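Local coordinates for 3-oxoacyl-[acyl-carrier-protein] synthase 2 (Rickettsia rickettsii, PDB 4JGA) that probably catalyses the decarboxylative condensation of malonyl-acyl carrier protein with a growing acyl chain, the elongation step of bacterial fatty acid synthesis, at residues S35-I40 / I380-A385; E77-A82 / G98-T103; Y203-I208 / Y266-N271; T232-N235 / K240-R243; Y303-D308 / N426-I431. All blocks are in the same frame, centred on the assembly; numbering follows the deposited sequence.

Contact 1 (S35-I40 / I380-A385); sequences SSWKNI and IRDQIA
Arg381 brings one end of its guanidinium up to the indole of Trp37, NH2 lying 3.8 Å from CD1 with the two planes steeply inclined. The bend in the arginine chain (chi3 68°) turns the group toward the next residue, which it grips side-on in a salt bridge: NE bonds to OD1 of Asp382 at 2.9 Å, and NH2 to OD2 of Asp382 at 3.0 Å. This two-nitrogen grip holds the carboxylate that receives the indole. Asp382 uses OD2 a second time, accepting Trp37 NE1 at 2.7 Å on its anti side. The N-H...O angle is 144°, and both donors to OD2 come from the same face of the carboxylate. In the thiolase-type fold of ketoacyl synthases this bond joins helix 33-41 of the N-terminal half to the C-terminal part of helix 368-382 in the C-terminal half. Gln383 takes positive phi as the chain leaves helical geometry; its NE2 reaches back to Ile380 O at 2.7 Å and also bonds Ile412 O. Beyond that point, where Ala385 pairs with Lys408, Ile384 sets its CG2 3.9 Å from Trp37 CZ2, adding an apolar touch on the benzo part of the indole, which also packs on Leu378.

Contact 2 (E77-A82 / G98-T103); sequences ENFTQA and GVAAAT
The loop passes nearest the helix where the CA atoms of Phe79 and Ala100 stand 6.2 Å apart, a spacing that the small alanine permits. Phe79 lays its ring flat over that residue: Ala100 CB sits 3.4 Å above the ring plane and over its centre, a CH-pi contact in which the methyl lies only 12° off the ring normal. The ring also spans the backbone here, with CD2 3.6 Å from Ala100 CA. At the ring edge, near its plane, Val99 CG1 comes within 3.8 Å of Phe79 CE2. The phenylalanine places CG between its own N and carbonyl carbon (chi1 65°), which turns the ring onto the helix. Helix 93-109 belongs to the N-terminal half of the thiolase-type fold; its Ala101 and Ala102 pack on strand 257-265, while Phe79 lies against Ala100. Thr103 rests CG2 4.0 Å from Phe79 O. Its hydroxyl is turned back into the helix, OG1 donating to Val99 O at 2.8 Å from the face of that carbonyl opposite to the one met by Thr103 N. Lys171, on helix 163-172, bonds through NZ to both Phe79 O and Thr103 OG1, holding loop and helix from one amine.

Contact 3 (Y203-I208 / Y266-N271); sequences YADVMI and YEHALN
Two adjoining antiparallel strands of the central sheet, in the N-terminal half of the thiolase-type fold, meet here at their ends: the chain enters strand 206-213 just where strand 257-265 runs out into the short helix 266-271. Asp205, just before the first strand, and Val206, its first residue, face His268 in the opening turn of that helix, and the CA atoms of Asp205 and His268 are 7.1 Å apart. The contact is made by the imidazole. Asp205 lays its CB over one face of the ring, 3.7 Å above the plane and displaced toward the rim, in a CH-pi contact; the closest ring atom is CD2, 3.8 Å from that CB. The side chains cross at about a right angle, yet carboxylate and imidazole planes are only 26° apart. Val206 adds CG2, 3.8 Å from His268 CE1. With CG of the histidine anti to its backbone N (chi1 -167°), the ring swings out from the helix toward the strand. The ring is held from outside as well: ND1 hydrogen-bonds to Glu264 OE2, and Trp111 packs edge-to-face against it. Arg121 makes a salt bridge to OD1 of Asp205, so the acid is already engaged outside the contact. Asp205 OD2 and His268 NE2, 4.3 Å apart, are joined through one water, which donates to Asp205 OD2 at 3.1 Å and lies 2.9 Å from His268 NE2.

Contact 4 (T232-N235 / K240-R243); sequences TKYN and KASR
Apolar contacts come first: Tyr234 meets Ala241 through their CB atoms at 3.6 Å, and Lys240 touches the ring with its CB, 3.6 Å from Tyr234 CD2, before the bent remainder of the lysine leads away. A second kind of contact sets polar groups against flat faces. Lys240 O stands 3.7 Å above the plane of the Tyr234 ring, displaced toward the rim. Tyr234 in turn places its OH over one face of the Arg243 guanidinium, 3.4 Å above that plane and also off-centre; ring and guanidinium are almost parallel, 4° apart. Arg243 CG lies between its own N and carbonyl carbon (chi1 50°) and the chain bends at chi3, which sets the guanidinium against the hydroxyl. That hydroxyl finds its hydrogen-bond partner elsewhere, in Asp248 OD2. Hydrogen bonding within 240-243 fixes the arginine: NH1 donates to a lone pair of Lys240 O at 2.7 Å (158° at the hydrogen). Salt bridges complete the hold, NE to Asp246 and NH2 to Asp392. Tyr234 and Arg243 bring together two parts of the long irregular connection between helix 218-226 and strand 257-265, a loop region of the ketoacyl synthase N-terminal half that reaches through Asp392 to the C-terminal half.

Contact 5 (Y303-D308 / N426-I431); sequences YRAMRD and NASLVI
Asn426 meets Ala305 through its CB, 4.0 Å from Ala305 CB, and not through its flat carboxamide, whose ND2 hydrogen-bonds to Asp288 OD1. On the helix the other flat group, the guanidinium of Arg307, carries the carboxylate of Asp308 at its edge, in plane, in a salt bridge: NE and NH2 both bond to Asp308 OD1, at 3.1 and 2.9 Å. The contact itself is made by smaller groups. Ala305 points its methyl at the strand, 3.6 Å from Ser428 OG, and its carbonyl O lies 3.5 Å from Ser428 CB. The axes of segments 303-308 and 426-431 approach to 7.1 Å and run 26° from parallel, where helix 300-312 packs on the central sheet in the C-terminal half of the thiolase-type fold; alanine and serine keep the two close. Met306 starts away from the strand, but with CG beside its backbone N (chi1 -68°) it brings that atom within 3.6 Å of Ser428 OG, and its chain then continues among Leu416, Ala340 and Val341. The serine hydroxyl finds its polar partner in Asn418 OD1. Asn418 is one of the residues of the potassium site, and Ser428, its side chain about 8 Å from the ion, is consistent with a second-shell position.

From the N terminus, helix 33-41 opens contact 1, whose partner arrives some 340 residues later; contacts 2, 3 and 4 all lie within that span. Contact 2 closes a short loop against helix 93-109. Contact 3 follows in series, joining the start of strand 206-213 to the helix that follows its neighbour, strand 257-265, and its span encloses contact 4, a local contact within one loop on the other side of the chain's centre. Contact 5 opens at helix 300-312 before contact 1 has closed and ends on strand 425-432, so the two cross; they touch where Ile380 CD1 packs on Ile431 CG2 at 3.7 Å. Contacts 3 and 5 reach the same sheet, whereas contact 1 bridges the N-terminal and C-terminal halves.

Contact 1 (S35-I40 / I380-A385)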
# COMPACT_ATOMS: atom_id res chain seq x y z
N SER A 35 15.25 24.98 0.72
CA SER A 35 14.54 25.92 -0.13
C SER A 35 13.02 25.83 0.14
O SER A 35 12.37 26.86 0.23
CB SER A 35 14.88 25.68 -1.61
OG SER A 35 14.49 24.38 -2.01
N SER A 36 12.47 24.61 0.27
CA SER A 36 11.04 24.45 0.52
C SER A 36 10.63 25.17 1.82
O SER A 36 9.64 25.89 1.86
CB SER A 36 10.63 22.97 0.61
OG SER A 36 10.84 22.26 -0.58
N TRP A 37 11.40 24.96 2.89
CA TRP A 37 11.04 25.45 4.22
C TRP A 37 11.19 26.96 4.28
O TRP A 37 10.32 27.62 4.83
CB TRP A 37 11.87 24.75 5.30
CG TRP A 37 11.59 25.17 6.68
CD1 TRP A 37 12.47 25.73 7.58
CD2 TRP A 37 10.33 25.10 7.35
NE1 TRP A 37 11.83 26.00 8.75
CE2 TRP A 37 10.52 25.62 8.64
CE3 TRP A 37 9.07 24.62 6.99
CZ2 TRP A 37 9.48 25.68 9.58
CZ3 TRP A 37 8.05 24.69 7.90
CH2 TRP A 37 8.25 25.21 9.18
N LYS A 38 12.26 27.52 3.69
CA LYS A 38 12.36 28.98 3.60
C LYS A 38 11.12 29.56 2.92
O LYS A 38 10.54 30.53 3.39
CB LYS A 38 13.65 29.47 2.90
N ASN A 39 10.72 28.97 1.79
CA ASN A 39 9.55 29.49 1.06
C ASN A 39 8.23 29.35 1.80
O ASN A 39 7.39 30.27 1.77
CB ASN A 39 9.46 28.89 -0.34
CG ASN A 39 10.47 29.52 -1.27
OD1 ASN A 39 10.84 30.68 -1.09
ND2 ASN A 39 10.91 28.78 -2.24
N ILE A 40 8.05 28.22 2.50
CA ILE A 40 6.88 28.04 3.34
C ILE A 40 6.79 29.13 4.40
O ILE A 40 5.78 29.84 4.52
CB ILE A 40 6.90 26.67 4.04
CG1 ILE A 40 6.60 25.54 3.04
CG2 ILE A 40 5.94 26.64 5.23
CD1 ILE A 40 5.19 25.51 2.48
N ILE A 380 9.40 22.68 14.95
CA ILE A 380 10.09 22.46 16.22
C ILE A 380 11.52 22.96 16.12
O ILE A 380 11.99 23.67 17.01
CB ILE A 380 10.13 20.97 16.61
CG1 ILE A 380 8.75 20.53 17.09
CG2 ILE A 380 11.15 20.71 17.71
CD1 ILE A 380 8.57 19.02 17.13
N ARG A 381 12.22 22.59 15.05
CA ARG A 381 13.62 23.04 14.89
C ARG A 381 13.74 24.57 14.94
O ARG A 381 14.64 25.09 15.61
CB ARG A 381 14.26 22.53 13.60
CG ARG A 381 15.77 22.76 13.58
CD ARG A 381 16.39 22.57 12.20
NE ARG A 381 15.95 23.61 11.29
CZ ARG A 381 16.13 23.59 9.98
NH1 ARG A 381 16.78 22.61 9.38
NH2 ARG A 381 15.64 24.59 9.25
N ASP A 382 12.83 25.27 14.26
CA ASP A 382 12.95 26.71 14.10
C ASP A 382 11.96 27.50 14.95
O ASP A 382 11.93 28.72 14.87
CB ASP A 382 12.83 27.11 12.62
CG ASP A 382 13.98 26.56 11.77
OD1 ASP A 382 14.99 26.09 12.34
OD2 ASP A 382 13.84 26.55 10.53
N GLN A 383 11.19 26.81 15.80
CA GLN A 383 10.27 27.49 16.72
C GLN A 383 9.44 28.51 15.95
O GLN A 383 9.35 29.70 16.28
CB GLN A 383 11.03 28.13 17.88
CG GLN A 383 11.79 27.13 18.73
CD GLN A 383 10.86 26.20 19.50
OE1 GLN A 383 10.21 26.61 20.46
NE2 GLN A 383 10.78 24.95 19.06
N ILE A 384 8.81 28.01 14.91
CA ILE A 384 7.96 28.82 14.09
C ILE A 384 6.86 27.99 13.46
O ILE A 384 7.09 26.87 13.02
CB ILE A 384 8.77 29.59 13.04
CG1 ILE A 384 7.91 30.64 12.36
CG2 ILE A 384 9.37 28.68 12.00
CD1 ILE A 384 8.74 31.67 11.61
N ALA A 385 5.66 28.56 13.45
CA ALA A 385 4.51 27.96 12.83
C ALA A 385 4.33 28.60 11.46
O ALA A 385 4.26 29.83 11.36
CB ALA A 385 3.28 28.23 13.69

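Contact 2 (E77-A82 / G98-T103)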
# COMPACT_ATOMS: atom_id res chain seq x y z
N GLU A 77 19.63 14.08 -12.62
CA GLU A 77 21.07 14.25 -12.53
C GLU A 77 21.49 14.87 -11.20
O GLU A 77 22.57 14.59 -10.70
CB GLU A 77 21.52 15.19 -13.70
CG GLU A 77 21.49 14.62 -15.13
CD GLU A 77 20.08 14.34 -15.77
OE1 GLU A 77 19.02 14.79 -15.29
OE2 GLU A 77 20.04 13.64 -16.82
N ASN A 78 20.62 15.69 -10.62
CA ASN A 78 20.89 16.31 -9.33
C ASN A 78 21.06 15.35 -8.17
O ASN A 78 21.61 15.73 -7.16
CB ASN A 78 19.79 17.33 -8.97
CG ASN A 78 19.81 18.53 -9.89
OD1 ASN A 78 20.83 18.87 -10.46
ND2 ASN A 78 18.66 19.20 -10.02
N PHE A 79 20.55 14.13 -8.31
CA PHE A 79 20.60 13.18 -7.20
C PHE A 79 20.88 11.74 -7.62
O PHE A 79 20.79 10.82 -6.78
CB PHE A 79 19.29 13.25 -6.40
CG PHE A 79 18.08 12.82 -7.18
CD1 PHE A 79 17.40 13.72 -7.98
CD2 PHE A 79 17.67 11.51 -7.17
CE1 PHE A 79 16.30 13.32 -8.72
CE2 PHE A 79 16.56 11.10 -7.92
CZ PHE A 79 15.90 12.01 -8.70
N THR A 80 21.21 11.54 -8.89
CA THR A 80 21.38 10.20 -9.45
C THR A 80 22.69 10.15 -10.22
O THR A 80 22.94 10.98 -11.08
CB THR A 80 20.23 9.84 -10.41
OG1 THR A 80 18.96 10.00 -9.76
CG2 THR A 80 20.37 8.38 -10.91
N GLN A 81 23.51 9.18 -9.87
CA GLN A 81 24.76 8.88 -10.51
C GLN A 81 24.50 8.65 -12.01
O GLN A 81 23.49 8.02 -12.38
CB GLN A 81 25.25 7.58 -9.87
CG GLN A 81 26.69 7.45 -9.47
CD GLN A 81 26.96 6.00 -9.04
OE1 GLN A 81 26.08 5.34 -8.49
NE2 GLN A 81 28.15 5.52 -9.31
N ALA A 82 25.41 9.12 -12.86
CA ALA A 82 25.30 8.96 -14.32
C ALA A 82 24.85 7.56 -14.80
O ALA A 82 23.98 7.45 -15.65
CB ALA A 82 26.62 9.33 -14.98
N GLY A 98 10.07 10.56 -5.36
CA GLY A 98 10.29 9.72 -4.17
C GLY A 98 11.77 9.41 -3.98
O GLY A 98 12.30 9.54 -2.88
N VAL A 99 12.44 9.02 -5.04
CA VAL A 99 13.86 8.69 -4.96
C VAL A 99 14.67 9.94 -4.62
O VAL A 99 15.59 9.87 -3.82
CB VAL A 99 14.36 8.03 -6.25
CG1 VAL A 99 15.87 7.82 -6.21
CG2 VAL A 99 13.69 6.67 -6.44
N ALA A 100 14.28 11.07 -5.18
CA ALA A 100 14.95 12.31 -4.88
C ALA A 100 14.80 12.69 -3.39
O ALA A 100 15.79 13.02 -2.72
CB ALA A 100 14.44 13.42 -5.79
N ALA A 101 13.58 12.64 -2.87
CA ALA A 101 13.37 12.97 -1.46
C ALA A 101 14.10 11.97 -0.52
O ALA A 101 14.68 12.35 0.49
CB ALA A 101 11.89 13.05 -1.14
N ALA A 102 14.08 10.70 -0.87
CA ALA A 102 14.71 9.68 -0.04
C ALA A 102 16.23 9.84 -0.07
O ALA A 102 16.88 9.64 0.93
CB ALA A 102 14.33 8.31 -0.52
N THR A 103 16.77 10.22 -1.22
CA THR A 103 18.20 10.42 -1.36
C THR A 103 18.64 11.57 -0.44
O THR A 103 19.59 11.41 0.34
CB THR A 103 18.59 10.70 -2.82
OG1 THR A 103 18.32 9.53 -3.62
CG2 THR A 103 20.08 11.07 -2.90

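Contact 3 (Y203-I208 / Y266-N271)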
# COMPACT_ATOMS: atom_id res chain seq x y z
N TYR A 203 11.51 -4.65 15.04
CA TYR A 203 11.68 -5.33 13.77
C TYR A 203 12.66 -4.64 12.82
O TYR A 203 12.99 -5.19 11.78
CB TYR A 203 10.32 -5.50 13.09
CG TYR A 203 9.31 -6.20 13.96
CD1 TYR A 203 9.52 -7.51 14.37
CD2 TYR A 203 8.17 -5.55 14.39
CE1 TYR A 203 8.59 -8.16 15.19
CE2 TYR A 203 7.23 -6.19 15.18
CZ TYR A 203 7.44 -7.48 15.58
OH TYR A 203 6.50 -8.06 16.39
N ALA A 204 13.10 -3.44 13.16
CA ALA A 204 14.08 -2.75 12.36
C ALA A 204 14.76 -1.72 13.24
O ALA A 204 14.15 -1.21 14.20
CB ALA A 204 13.40 -2.06 11.20
N ASP A 205 15.98 -1.35 12.89
CA ASP A 205 16.66 -0.25 13.58
C ASP A 205 16.53 1.09 12.89
O ASP A 205 16.56 2.14 13.54
CB ASP A 205 18.14 -0.56 13.74
CG ASP A 205 18.37 -1.77 14.60
OD1 ASP A 205 17.65 -1.92 15.61
OD2 ASP A 205 19.32 -2.52 14.32
N VAL A 206 16.44 1.05 11.56
CA VAL A 206 16.28 2.28 10.76
C VAL A 206 15.18 2.05 9.72
O VAL A 206 15.04 0.94 9.19
CB VAL A 206 17.59 2.65 10.06
CG1 VAL A 206 17.43 3.90 9.20
CG2 VAL A 206 18.69 2.84 11.09
N MET A 207 14.38 3.08 9.45
CA MET A 207 13.35 2.99 8.40
C MET A 207 13.33 4.23 7.54
O MET A 207 13.45 5.34 8.04
CB MET A 207 11.96 2.76 8.97
CG MET A 207 11.78 1.45 9.73
SD MET A 207 11.79 -0.02 8.68
CE MET A 207 10.27 0.22 7.81
N ILE A 208 13.22 4.01 6.24
CA ILE A 208 13.06 5.08 5.29
C ILE A 208 11.57 5.14 5.00
O ILE A 208 10.98 4.14 4.52
CB ILE A 208 13.81 4.76 3.98
CG1 ILE A 208 15.26 4.31 4.23
CG2 ILE A 208 13.80 5.97 3.09
CD1 ILE A 208 16.07 5.14 5.21
N TYR A 266 16.25 4.99 19.05
CA TYR A 266 16.93 6.10 19.69
C TYR A 266 18.37 5.76 20.09
O TYR A 266 19.25 6.54 19.82
CB TYR A 266 16.12 6.59 20.90
CG TYR A 266 16.63 7.84 21.56
CD1 TYR A 266 17.32 8.80 20.83
CD2 TYR A 266 16.44 8.06 22.91
CE1 TYR A 266 17.79 9.96 21.42
CE2 TYR A 266 16.91 9.22 23.52
CZ TYR A 266 17.57 10.17 22.77
OH TYR A 266 18.08 11.33 23.34
N GLU A 267 18.60 4.64 20.78
CA GLU A 267 19.97 4.30 21.20
C GLU A 267 20.91 4.17 20.00
O GLU A 267 22.03 4.71 20.01
CB GLU A 267 20.04 3.02 22.06
CG GLU A 267 19.26 3.07 23.37
CD GLU A 267 19.62 4.24 24.29
OE1 GLU A 267 20.82 4.44 24.52
OE2 GLU A 267 18.73 4.98 24.80
N HIS A 268 20.44 3.47 18.97
CA HIS A 268 21.13 3.34 17.70
C HIS A 268 21.55 4.69 17.11
O HIS A 268 22.73 4.88 16.77
CB HIS A 268 20.20 2.63 16.73
CG HIS A 268 20.86 2.15 15.49
ND1 HIS A 268 21.03 2.95 14.38
CD2 HIS A 268 21.33 0.93 15.15
CE1 HIS A 268 21.61 2.25 13.43
NE2 HIS A 268 21.78 1.01 13.86
N ALA A 269 20.63 5.64 17.08
CA ALA A 269 20.93 7.00 16.66
C ALA A 269 22.01 7.67 17.54
O ALA A 269 22.99 8.22 17.02
CB ALA A 269 19.68 7.85 16.65
N LEU A 270 21.83 7.60 18.86
CA LEU A 270 22.80 8.17 19.79
C LEU A 270 24.18 7.55 19.66
O LEU A 270 25.17 8.25 19.64
CB LEU A 270 22.36 8.03 21.24
CG LEU A 270 21.11 8.83 21.61
CD1 LEU A 270 20.66 8.44 23.02
CD2 LEU A 270 21.38 10.33 21.49
N ASN A 271 24.22 6.23 19.56
CA ASN A 271 25.48 5.51 19.46
C ASN A 271 26.32 5.90 18.27
O ASN A 271 27.55 5.81 18.37
CB ASN A 271 25.25 4.00 19.42
CG ASN A 271 24.86 3.43 20.77
OD1 ASN A 271 25.05 4.07 21.82
ND2 ASN A 271 24.31 2.23 20.76
O HOH W 1 21.84 -1.65 12.66

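Contact 4 (T232-N235 / K240-R243)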
# COMPACT_ATOMS: atom_id res chain seq x y z
N THR A 232 -12.36 25.39 -8.79
CA THR A 232 -12.41 25.70 -10.21
C THR A 232 -12.68 27.19 -10.47
O THR A 232 -12.81 27.59 -11.61
CB THR A 232 -13.47 24.86 -10.95
OG1 THR A 232 -14.75 25.14 -10.40
CG2 THR A 232 -13.21 23.36 -10.80
N LYS A 233 -12.73 27.99 -9.41
CA LYS A 233 -13.08 29.39 -9.47
C LYS A 233 -11.87 30.39 -9.40
O LYS A 233 -12.06 31.59 -9.54
CB LYS A 233 -14.08 29.72 -8.34
N TYR A 234 -10.65 29.91 -9.17
CA TYR A 234 -9.50 30.82 -9.09
C TYR A 234 -8.45 30.52 -10.16
O TYR A 234 -7.25 30.76 -9.93
CB TYR A 234 -8.84 30.72 -7.71
CG TYR A 234 -9.55 31.48 -6.60
CD1 TYR A 234 -10.61 30.90 -5.93
CD2 TYR A 234 -9.12 32.74 -6.21
CE1 TYR A 234 -11.26 31.57 -4.91
CE2 TYR A 234 -9.75 33.42 -5.18
CZ TYR A 234 -10.82 32.82 -4.53
OH TYR A 234 -11.46 33.46 -3.52
N ASN A 235 -8.86 30.03 -11.33
CA ASN A 235 -7.90 29.73 -12.40
C ASN A 235 -7.10 30.95 -12.89
O ASN A 235 -5.95 30.80 -13.33
CB ASN A 235 -8.58 29.08 -13.61
CG ASN A 235 -9.08 27.68 -13.32
OD1 ASN A 235 -8.48 26.91 -12.55
ND2 ASN A 235 -10.16 27.31 -13.98
N LYS A 240 -4.26 32.31 -5.09
CA LYS A 240 -5.36 32.62 -4.17
C LYS A 240 -6.34 31.46 -3.95
O LYS A 240 -7.24 31.56 -3.14
CB LYS A 240 -6.11 33.84 -4.68
CG LYS A 240 -5.28 35.11 -4.58
CD LYS A 240 -5.95 36.29 -5.26
CE LYS A 240 -7.20 36.78 -4.54
NZ LYS A 240 -6.88 37.58 -3.33
N ALA A 241 -6.17 30.37 -4.70
CA ALA A 241 -7.15 29.28 -4.75
C ALA A 241 -7.25 28.51 -3.45
O ALA A 241 -8.36 28.19 -2.99
CB ALA A 241 -6.83 28.31 -5.89
N SER A 242 -6.10 28.15 -2.90
CA SER A 242 -6.05 27.26 -1.74
C SER A 242 -6.15 28.14 -0.48
O SER A 242 -5.19 28.82 -0.11
CB SER A 242 -4.79 26.43 -1.76
OG SER A 242 -4.79 25.43 -0.77
N ARG A 243 -7.33 28.13 0.15
CA ARG A 243 -7.68 29.08 1.22
C ARG A 243 -8.40 28.40 2.39
O ARG A 243 -9.57 28.68 2.67
CB ARG A 243 -8.47 30.27 0.65
CG ARG A 243 -9.65 29.91 -0.23
CD ARG A 243 -10.02 31.08 -1.16
NE ARG A 243 -10.09 32.36 -0.46
CZ ARG A 243 -9.29 33.42 -0.62
NH1 ARG A 243 -8.29 33.44 -1.50
NH2 ARG A 243 -9.49 34.50 0.13

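Contact 5 (Y303-D308 / N426-I431)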
# COMPACT_ATOMS: atom_id res chain seq x y z
N TYR A 303 -11.52 13.02 14.85
CA TYR A 303 -11.46 13.25 16.28
C TYR A 303 -10.74 12.12 16.99
O TYR A 303 -9.87 12.35 17.82
CB TYR A 303 -12.87 13.42 16.87
CG TYR A 303 -12.94 13.56 18.38
CD1 TYR A 303 -13.05 12.45 19.17
CD2 TYR A 303 -12.85 14.80 19.00
CE1 TYR A 303 -13.09 12.56 20.55
CE2 TYR A 303 -12.90 14.94 20.38
CZ TYR A 303 -13.01 13.80 21.14
OH TYR A 303 -13.08 13.84 22.52
N ARG A 304 -11.13 10.88 16.68
CA ARG A 304 -10.52 9.72 17.30
C ARG A 304 -9.04 9.58 16.94
O ARG A 304 -8.26 9.22 17.79
CB ARG A 304 -11.27 8.45 16.92
CG ARG A 304 -12.64 8.32 17.60
CD ARG A 304 -13.47 7.20 16.99
NE ARG A 304 -12.70 5.97 17.01
CZ ARG A 304 -12.43 5.20 15.97
NH1 ARG A 304 -12.99 5.41 14.77
NH2 ARG A 304 -11.64 4.15 16.15
N ALA A 305 -8.67 9.82 15.69
CA ALA A 305 -7.26 9.71 15.32
C ALA A 305 -6.39 10.66 16.15
O ALA A 305 -5.33 10.26 16.64
CB ALA A 305 -7.07 9.98 13.85
N MET A 306 -6.83 11.90 16.28
CA MET A 306 -6.12 12.88 17.10
C MET A 306 -6.06 12.42 18.56
O MET A 306 -5.00 12.40 19.18
CB MET A 306 -6.78 14.26 17.02
CG MET A 306 -6.63 14.90 15.64
SD MET A 306 -7.28 16.58 15.58
CE MET A 306 -9.05 16.26 15.65
N ARG A 307 -7.21 12.04 19.07
CA ARG A 307 -7.31 11.63 20.45
C ARG A 307 -6.41 10.44 20.74
O ARG A 307 -5.68 10.43 21.74
CB ARG A 307 -8.76 11.28 20.80
CG ARG A 307 -8.98 10.96 22.27
CD ARG A 307 -10.25 10.14 22.46
NE ARG A 307 -10.16 8.93 21.61
CZ ARG A 307 -11.20 8.15 21.32
NH1 ARG A 307 -12.40 8.40 21.81
NH2 ARG A 307 -11.01 7.09 20.54
N ASP A 308 -6.48 9.43 19.89
CA ASP A 308 -5.66 8.23 20.06
C ASP A 308 -4.16 8.51 19.91
O ASP A 308 -3.35 7.88 20.56
CB ASP A 308 -6.05 7.18 19.03
CG ASP A 308 -7.47 6.64 19.24
OD1 ASP A 308 -8.16 7.01 20.23
OD2 ASP A 308 -7.86 5.84 18.37
N ASN A 426 -8.05 7.85 8.33
CA ASN A 426 -7.49 8.98 9.08
C ASN A 426 -6.22 8.58 9.78
O ASN A 426 -6.14 7.50 10.37
CB ASN A 426 -8.46 9.46 10.15
CG ASN A 426 -9.85 9.70 9.59
OD1 ASN A 426 -10.10 10.72 8.94
ND2 ASN A 426 -10.75 8.76 9.81
N ALA A 427 -5.22 9.45 9.70
CA ALA A 427 -3.99 9.24 10.43
C ALA A 427 -3.54 10.54 11.10
O ALA A 427 -3.58 11.62 10.47
CB ALA A 427 -2.92 8.70 9.50
N SER A 428 -3.13 10.43 12.36
CA SER A 428 -2.55 11.55 13.12
C SER A 428 -1.23 11.11 13.74
O SER A 428 -1.11 9.98 14.25
CB SER A 428 -3.49 12.04 14.22
OG SER A 428 -4.63 12.63 13.64
N LEU A 429 -0.26 12.01 13.68
CA LEU A 429 1.06 11.77 14.22
C LEU A 429 1.42 12.87 15.23
O LEU A 429 1.12 14.05 15.00
CB LEU A 429 2.08 11.74 13.09
CG LEU A 429 1.98 10.52 12.16
CD1 LEU A 429 2.74 10.76 10.84
CD2 LEU A 429 2.45 9.26 12.88
N VAL A 430 2.03 12.47 16.34
CA VAL A 430 2.55 13.40 17.33
C VAL A 430 4.08 13.28 17.41
O VAL A 430 4.65 12.19 17.57
CB VAL A 430 1.96 13.18 18.73
CG1 VAL A 430 2.61 14.10 19.76
CG2 VAL A 430 0.46 13.39 18.71
N ILE A 431 4.73 14.44 17.36
CA ILE A 431 6.17 14.54 17.44
C ILE A 431 6.51 15.45 18.59
O ILE A 431 5.81 16.44 18.84
CB ILE A 431 6.72 15.24 16.19
CG1 ILE A 431 6.41 14.43 14.96
CG2 ILE A 431 8.23 15.38 16.29
CD1 ILE A 431 6.72 15.25 13.69